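Long-range contact in probable fumarate reductase Ifc3 (PDB 1QO8), which catalyses the essentially one-way reduction of fumarate to succinate in vitro, using one FAD and four covalently bound c-type hemes per subunit: residues Y321-I334 / I354-R368. Sequence-based numbering, arbitrary orientation.
Sequences YRPTMKDMTSSNNI and IDWVQAHPTVGKDSR. With FAD (flavin-adenine dinucleotide), chain G.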
loop_
_atom_site.group_PDB
_atom_site.type_symbol
_atom_site.label_atom_id
_atom_site.label_comp_id
_atom_site.label_asym_id
_atom_site.label_seq_id
_atom_site.Cartn_x
_atom_site.Cartn_y
_atom_site.Cartn_z
ATOM N N TYR A 321 0.397 4.524 4.512
ATOM C CA TYR A 321 1.454 3.598 4.136
ATOM C C TYR A 321 2.468 3.505 5.271
ATOM O O TYR A 321 3.106 2.473 5.462
ATOM C CB TYR A 321 2.126 4.067 2.846
ATOM C CG TYR A 321 1.297 4.045 1.578
ATOM C CD1 TYR A 321 0.513 2.913 1.332
ATOM C CD2 TYR A 321 1.234 5.088 0.657
ATOM C CE1 TYR A 321 -0.244 2.811 0.174
ATOM C CE2 TYR A 321 0.455 4.981 -0.495
ATOM C CZ TYR A 321 -0.297 3.840 -0.731
ATOM O OH TYR A 321 -1.058 3.686 -1.849
ATOM N N ARG A 322 2.734 4.612 5.991
ATOM C CA ARG A 322 3.839 4.681 6.937
ATOM C C ARG A 322 3.426 5.541 8.120
ATOM O O ARG A 322 3.967 6.637 8.334
ATOM C CB ARG A 322 5.113 5.330 6.306
ATOM C CG ARG A 322 5.879 4.422 5.354
ATOM C CD ARG A 322 6.609 3.353 6.232
ATOM N NE ARG A 322 7.387 2.458 5.358
ATOM C CZ ARG A 322 6.822 1.351 4.825
ATOM N NH1 ARG A 322 5.564 1.089 5.130
ATOM N NH2 ARG A 322 7.556 0.568 4.028
ATOM N N PRO A 323 2.445 5.113 8.922
ATOM C CA PRO A 323 2.012 5.826 10.069
ATOM C C PRO A 323 3.037 6.203 11.099
ATOM O O PRO A 323 2.792 7.255 11.687
ATOM C CB PRO A 323 0.889 4.954 10.740
ATOM C CG PRO A 323 1.288 3.596 10.296
ATOM C CD PRO A 323 1.910 3.712 8.934
ATOM N N THR A 324 4.192 5.584 11.242
ATOM C CA THR A 324 5.152 5.930 12.254
ATOM C C THR A 324 6.001 7.115 11.748
ATOM O O THR A 324 6.742 7.653 12.552
ATOM C CB THR A 324 6.147 4.827 12.665
ATOM O OG1 THR A 324 6.821 4.232 11.545
ATOM C CG2 THR A 324 5.372 3.796 13.442
ATOM N N MET A 325 5.809 7.484 10.481
ATOM C CA MET A 325 6.410 8.657 9.901
ATOM C C MET A 325 5.434 9.808 9.817
ATOM O O MET A 325 5.857 10.877 9.377
ATOM C CB MET A 325 6.985 8.354 8.507
ATOM C CG MET A 325 7.868 7.099 8.590
ATOM S SD MET A 325 8.435 6.597 6.936
ATOM C CE MET A 325 9.720 7.763 6.550
ATOM N N LYS A 326 4.195 9.716 10.293
ATOM C CA LYS A 326 3.229 10.761 10.047
ATOM C C LYS A 326 3.565 12.112 10.716
ATOM O O LYS A 326 2.854 13.056 10.352
ATOM C CB LYS A 326 1.801 10.439 10.485
ATOM C CG LYS A 326 1.535 10.256 11.963
ATOM C CD LYS A 326 0.034 10.168 12.151
ATOM C CE LYS A 326 -0.426 9.277 13.244
ATOM N NZ LYS A 326 -0.400 9.826 14.632
ATOM N N ASP A 327 4.403 12.167 11.731
ATOM C CA ASP A 327 4.728 13.433 12.383
ATOM C C ASP A 327 6.074 13.984 11.903
ATOM O O ASP A 327 6.569 14.912 12.499
ATOM C CB ASP A 327 4.811 13.179 13.917
ATOM C CG ASP A 327 3.445 12.856 14.508
ATOM O OD1 ASP A 327 2.500 13.679 14.409
ATOM O OD2 ASP A 327 3.215 11.773 15.097
ATOM N N MET A 328 6.714 13.419 10.879
ATOM C CA MET A 328 7.892 13.986 10.285
ATOM C C MET A 328 7.542 15.271 9.496
ATOM O O MET A 328 6.395 15.396 9.155
ATOM C CB MET A 328 8.407 12.908 9.317
ATOM C CG MET A 328 8.985 11.689 10.110
ATOM S SD MET A 328 9.968 10.809 8.947
ATOM C CE MET A 328 10.723 9.533 10.139
ATOM N N THR A 329 8.477 16.182 9.227
ATOM C CA THR A 329 8.326 17.196 8.234
ATOM C C THR A 329 8.616 16.621 6.827
ATOM O O THR A 329 8.501 15.421 6.646
ATOM C CB THR A 329 9.431 18.304 8.311
ATOM O OG1 THR A 329 10.342 18.200 9.370
ATOM C CG2 THR A 329 8.781 19.582 7.979
ATOM N N SER A 330 9.192 17.431 5.906
ATOM C CA SER A 330 9.564 16.816 4.627
ATOM C C SER A 330 10.541 17.821 4.080
ATOM O O SER A 330 10.344 19.001 4.412
ATOM C CB SER A 330 8.304 16.779 3.639
ATOM O OG SER A 330 8.956 16.364 2.361
ATOM N N SER A 331 11.460 17.484 3.234
ATOM C CA SER A 331 12.267 18.479 2.600
ATOM C C SER A 331 11.656 18.889 1.239
ATOM O O SER A 331 12.389 19.470 0.490
ATOM C CB SER A 331 13.556 17.685 2.329
ATOM O OG SER A 331 12.998 16.630 1.531
ATOM N N ASN A 332 10.537 18.301 0.805
ATOM C CA ASN A 332 10.043 18.408 -0.551
ATOM C C ASN A 332 9.487 19.769 -0.927
ATOM O O ASN A 332 8.919 20.450 -0.095
ATOM C CB ASN A 332 8.856 17.427 -0.787
ATOM C CG ASN A 332 9.405 15.992 -0.842
ATOM O OD1 ASN A 332 8.823 15.197 -1.557
ATOM N ND2 ASN A 332 10.586 15.755 -0.243
ATOM N N ASN A 333 9.412 20.016 -2.241
ATOM C CA ASN A 333 8.469 21.096 -2.654
ATOM C C ASN A 333 7.032 20.664 -2.377
ATOM O O ASN A 333 6.682 19.447 -2.340
ATOM C CB ASN A 333 8.716 21.257 -4.150
ATOM C CG ASN A 333 8.092 22.507 -4.745
ATOM O OD1 ASN A 333 7.248 23.139 -4.050
ATOM N ND2 ASN A 333 8.659 22.839 -5.888
ATOM N N ILE A 334 6.100 21.595 -2.170
ATOM C CA ILE A 334 4.713 21.390 -1.891
ATOM C C ILE A 334 3.923 20.813 -3.098
ATOM O O ILE A 334 2.859 20.250 -2.879
ATOM C CB ILE A 334 4.003 22.696 -1.448
ATOM C CG1 ILE A 334 4.129 23.723 -2.587
ATOM C CG2 ILE A 334 4.674 23.181 -0.134
ATOM C CD1 ILE A 334 3.290 24.964 -2.355
ATOM N N ILE A 354 4.799 0.087 -3.023
ATOM C CA ILE A 354 4.097 1.379 -3.029
ATOM C C ILE A 354 4.344 2.155 -1.744
ATOM O O ILE A 354 4.455 3.397 -1.633
ATOM C CB ILE A 354 2.601 1.173 -3.262
ATOM C CG1 ILE A 354 1.792 2.465 -3.349
ATOM C CG2 ILE A 354 2.020 0.278 -2.158
ATOM C CD1 ILE A 354 2.152 3.354 -4.554
ATOM N N ASP A 355 4.546 1.392 -0.661
ATOM C CA ASP A 355 4.554 1.996 0.677
ATOM C C ASP A 355 5.974 2.355 1.145
ATOM O O ASP A 355 6.075 2.854 2.276
ATOM C CB ASP A 355 3.816 1.122 1.674
ATOM C CG ASP A 355 4.236 -0.313 1.874
ATOM O OD1 ASP A 355 4.750 -0.919 0.919
ATOM O OD2 ASP A 355 4.056 -0.813 3.001
ATOM N N TRP A 356 6.989 2.325 0.327
ATOM C CA TRP A 356 8.393 2.453 0.766
ATOM C C TRP A 356 8.811 3.939 0.712
ATOM O O TRP A 356 8.719 4.512 -0.388
ATOM C CB TRP A 356 9.380 1.517 0.024
ATOM C CG TRP A 356 9.235 0.155 0.661
ATOM C CD1 TRP A 356 8.409 -0.859 0.261
ATOM C CD2 TRP A 356 9.889 -0.314 1.837
ATOM N NE1 TRP A 356 8.498 -1.943 1.105
ATOM C CE2 TRP A 356 9.392 -1.618 2.090
ATOM C CE3 TRP A 356 10.804 0.267 2.714
ATOM C CZ2 TRP A 356 9.807 -2.359 3.204
ATOM C CZ3 TRP A 356 11.191 -0.465 3.831
ATOM C CH2 TRP A 356 10.733 -1.777 4.027
ATOM N N VAL A 357 8.939 4.544 1.885
ATOM C CA VAL A 357 9.211 5.965 2.066
ATOM C C VAL A 357 10.542 6.197 2.829
ATOM O O VAL A 357 10.945 5.582 3.834
ATOM C CB VAL A 357 8.052 6.656 2.796
ATOM C CG1 VAL A 357 8.267 8.163 3.008
ATOM C CG2 VAL A 357 6.733 6.373 2.036
ATOM N N GLN A 358 11.378 6.976 2.116
ATOM C CA GLN A 358 12.710 7.338 2.642
ATOM C C GLN A 358 12.587 8.704 3.302
ATOM O O GLN A 358 11.950 9.640 2.799
ATOM C CB GLN A 358 13.800 7.324 1.623
ATOM C CG GLN A 358 15.141 7.936 2.122
ATOM C CD GLN A 358 15.962 8.045 0.856
ATOM O OE1 GLN A 358 15.801 8.979 0.089
ATOM N NE2 GLN A 358 16.797 7.043 0.635
ATOM N N ALA A 359 13.269 8.736 4.456
ATOM C CA ALA A 359 13.287 10.003 5.204
ATOM C C ALA A 359 14.699 10.497 5.476
ATOM O O ALA A 359 15.602 9.698 5.516
ATOM C CB ALA A 359 12.679 9.764 6.591
ATOM N N HIS A 360 14.810 11.681 6.057
ATOM C CA HIS A 360 16.131 12.213 6.418
ATOM C C HIS A 360 15.986 12.585 7.872
ATOM O O HIS A 360 15.015 13.176 8.280
ATOM C CB HIS A 360 16.500 13.374 5.481
ATOM C CG HIS A 360 17.807 13.995 5.868
ATOM N ND1 HIS A 360 18.965 13.853 5.154
ATOM C CD2 HIS A 360 18.120 14.801 6.917
ATOM C CE1 HIS A 360 19.955 14.505 5.750
ATOM N NE2 HIS A 360 19.427 15.120 6.765
ATOM N N PRO A 361 16.952 12.222 8.714
ATOM C CA PRO A 361 16.908 12.520 10.104
ATOM C C PRO A 361 16.787 13.905 10.614
ATOM O O PRO A 361 16.227 14.112 11.694
ATOM C CB PRO A 361 18.127 11.783 10.720
ATOM C CG PRO A 361 18.971 11.467 9.564
ATOM C CD PRO A 361 18.209 11.542 8.246
ATOM N N THR A 362 17.402 14.972 10.138
ATOM C CA THR A 362 17.385 16.277 10.712
ATOM C C THR A 362 17.186 17.290 9.562
ATOM O O THR A 362 18.118 17.755 8.851
ATOM C CB THR A 362 18.806 16.528 11.384
ATOM O OG1 THR A 362 19.776 16.293 10.370
ATOM C CG2 THR A 362 19.012 15.584 12.560
ATOM N N VAL A 363 15.905 17.442 9.169
ATOM C CA VAL A 363 15.477 18.507 8.219
ATOM C C VAL A 363 15.094 19.732 9.016
ATOM O O VAL A 363 14.465 19.560 10.083
ATOM C CB VAL A 363 14.189 18.009 7.449
ATOM C CG1 VAL A 363 13.653 19.000 6.479
ATOM C CG2 VAL A 363 14.608 16.765 6.631
ATOM N N GLY A 364 15.368 20.955 8.517
ATOM C CA GLY A 364 14.951 22.093 9.347
ATOM C C GLY A 364 13.479 22.124 9.616
ATOM O O GLY A 364 12.702 21.795 8.722
ATOM N N LYS A 365 12.982 22.541 10.760
ATOM C CA LYS A 365 11.576 22.465 11.065
ATOM C C LYS A 365 10.875 23.741 10.567
ATOM O O LYS A 365 9.729 23.732 10.085
ATOM C CB LYS A 365 11.319 22.114 12.527
ATOM C CG LYS A 365 10.119 21.167 12.686
ATOM C CD LYS A 365 9.271 21.407 13.926
ATOM C CE LYS A 365 7.860 20.844 13.755
ATOM N NZ LYS A 365 7.832 19.402 13.338
ATOM N N ASP A 366 11.610 24.847 10.534
ATOM C CA ASP A 366 11.193 26.125 10.002
ATOM C C ASP A 366 11.576 26.314 8.539
ATOM O O ASP A 366 10.674 26.569 7.740
ATOM C CB ASP A 366 11.804 27.293 10.804
ATOM C CG ASP A 366 13.035 26.885 11.611
ATOM O OD1 ASP A 366 13.697 25.819 11.267
ATOM O OD2 ASP A 366 13.262 27.657 12.608
ATOM N N SER A 367 12.849 26.352 8.235
ATOM C CA SER A 367 13.360 26.327 6.866
ATOM C C SER A 367 13.604 24.876 6.476
ATOM O O SER A 367 14.514 24.153 6.958
ATOM C CB SER A 367 14.490 27.292 6.763
ATOM O OG SER A 367 15.233 27.519 5.597
ATOM N N ARG A 368 12.802 24.339 5.543
ATOM C CA ARG A 368 12.731 22.887 5.351
ATOM C C ARG A 368 13.837 22.377 4.500
ATOM O O ARG A 368 13.729 21.773 3.427
ATOM C CB ARG A 368 11.335 22.411 4.909
ATOM C CG ARG A 368 10.246 22.728 5.937
ATOM C CD ARG A 368 8.825 22.232 5.513
ATOM N NE ARG A 368 8.416 22.743 4.208
ATOM C CZ ARG A 368 8.514 22.196 3.015
ATOM N NH1 ARG A 368 9.009 20.969 2.682
ATOM N NH2 ARG A 368 8.025 22.943 1.982
HETATM P PA FAD G . 9.401 16.365 -9.628
HETATM O O1A FAD G . 10.676 17.083 -9.945
HETATM O O2A FAD G . 8.805 16.504 -8.419
HETATM O O5B FAD G . 8.371 17.172 -10.498
HETATM C C5B FAD G . 6.961 16.740 -10.693
HETATM C C4B FAD G . 6.180 17.936 -11.436
HETATM O O4B FAD G . 4.779 17.390 -11.580
HETATM C C3B FAD G . 5.982 19.162 -10.483
HETATM O O3B FAD G . 6.486 20.370 -10.839
HETATM C C2B FAD G . 4.508 19.031 -9.952
HETATM O O2B FAD G . 3.850 20.287 -9.657
HETATM C C1B FAD G . 3.867 18.486 -11.173
HETATM N N9A FAD G . 2.618 17.763 -10.897
HETATM C C8A FAD G . 2.311 16.962 -9.826
HETATM N N7A FAD G . 1.066 16.572 -9.839
HETATM C C5A FAD G . 0.505 17.137 -10.980
HETATM C C6A FAD G . -0.854 17.161 -11.515
HETATM N N6A FAD G . -1.864 16.539 -10.973
HETATM N N1A FAD G . -0.980 17.827 -12.690
HETATM C C2A FAD G . 0.031 18.568 -13.259
HETATM N N3A FAD G . 1.309 18.616 -12.817
HETATM C C4A FAD G . 1.453 17.903 -11.668
HETATM N N1 FAD G . 17.995 12.783 -5.973
HETATM C C2 FAD G . 19.135 12.562 -6.571
HETATM O O2 FAD G . 19.432 11.641 -7.259
HETATM N N3 FAD G . 20.239 13.461 -6.469
HETATM C C4 FAD G . 20.013 14.598 -5.700
HETATM O O4 FAD G . 20.910 15.375 -5.529
HETATM C C4X FAD G . 18.750 14.786 -4.991
HETATM N N5 FAD G . 18.572 15.855 -4.200
HETATM C C5X FAD G . 17.380 16.086 -3.601
HETATM C C6 FAD G . 17.258 17.230 -2.801
HETATM C C7 FAD G . 16.059 17.497 -2.186
HETATM C C7M FAD G . 15.846 18.697 -1.319
HETATM C C8 FAD G . 14.951 16.605 -2.422
HETATM C C8M FAD G . 13.619 16.925 -1.815
HETATM C C9 FAD G . 15.060 15.502 -3.229
HETATM C C9A FAD G . 16.255 15.205 -3.840
HETATM N N10 FAD G . 16.498 14.086 -4.661
HETATM C C10 FAD G . 17.690 13.852 -5.230
HETATM C "C1'" FAD G . 15.342 13.342 -5.256
HETATM C "C2'" FAD G . 15.134 13.790 -6.742
HETATM O "O2'" FAD G . 15.363 15.236 -6.636
HETATM C "C3'" FAD G . 13.612 13.664 -6.998
HETATM O "O3'" FAD G . 13.178 12.310 -6.817
HETATM C "C4'" FAD G . 13.415 13.756 -8.548
HETATM O "O4'" FAD G . 13.787 15.134 -8.859
HETATM C "C5'" FAD G . 11.868 13.623 -8.790
HETATM O "O5'" FAD G . 11.703 14.130 -10.259
HETATM P P FAD G . 10.358 14.051 -11.005
HETATM O O1P FAD G . 10.662 14.596 -12.382
HETATM O O2P FAD G . 9.954 12.730 -10.823
HETATM O O3P FAD G . 9.470 14.844 -10.179
HETATM O O HOH W 1 2.076 -0.030 4.687
HETATM O O HOH W 2 9.848 3.127 4.654
HETATM O O HOH W 3 6.426 -2.023 3.403
HETATM O O HOH W 4 14.672 20.735 1.333
#
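Tyr321 and Asp355 bring the two backbones together at one end (CA to CA 4.9 Å) and Ser331 and Arg368 do so at the other, while between them the chains bow apart and side chains fill the middle. At the first end the Arg322 guanidinium stands perpendicular to the Trp356 indole, NH2 over the ring centre, a cation-pi contact with CZ 4.6 Å from the six-membered ring centroid. NH1 forms a salt bridge with Asp355 OD2 (3.2 Å), met from above the carboxylate plane, and Asp355 O lies over the guanidinium face. The chain bends at chi2 (-73°), and the Arg322 side chain crosses that of Asp355 at about a right angle; water 3 links NH2 to OD2, and Leu516 of the second subunit packs on Arg322 and Trp356. Midway, Met325 CE and Met328 SD converge on Ala359 CB, CE at 3.6 Å. Strands 329-330 and 357-364 belong to one mixed sheet of the flavoprotein region, both pairing with strand 489-505 rather than with each other. At the far end of the contact, Arg368 NH1 donates to Ser330 O (2.9 Å) and Asn332 O (2.8 Å, N-H...O 169°), both in the guanidinium plane, and NH2 bonds Glu81 O. A leucine at Arg368 would probably deprive these carbonyls of their shared donor and leave 330-332 less firmly tied to 354-368. Ser331 OG, hydrogen-bonded to His499 ND1, and Asn332 ND2, bonded to His499 O, lie against the flavin methyl C8M.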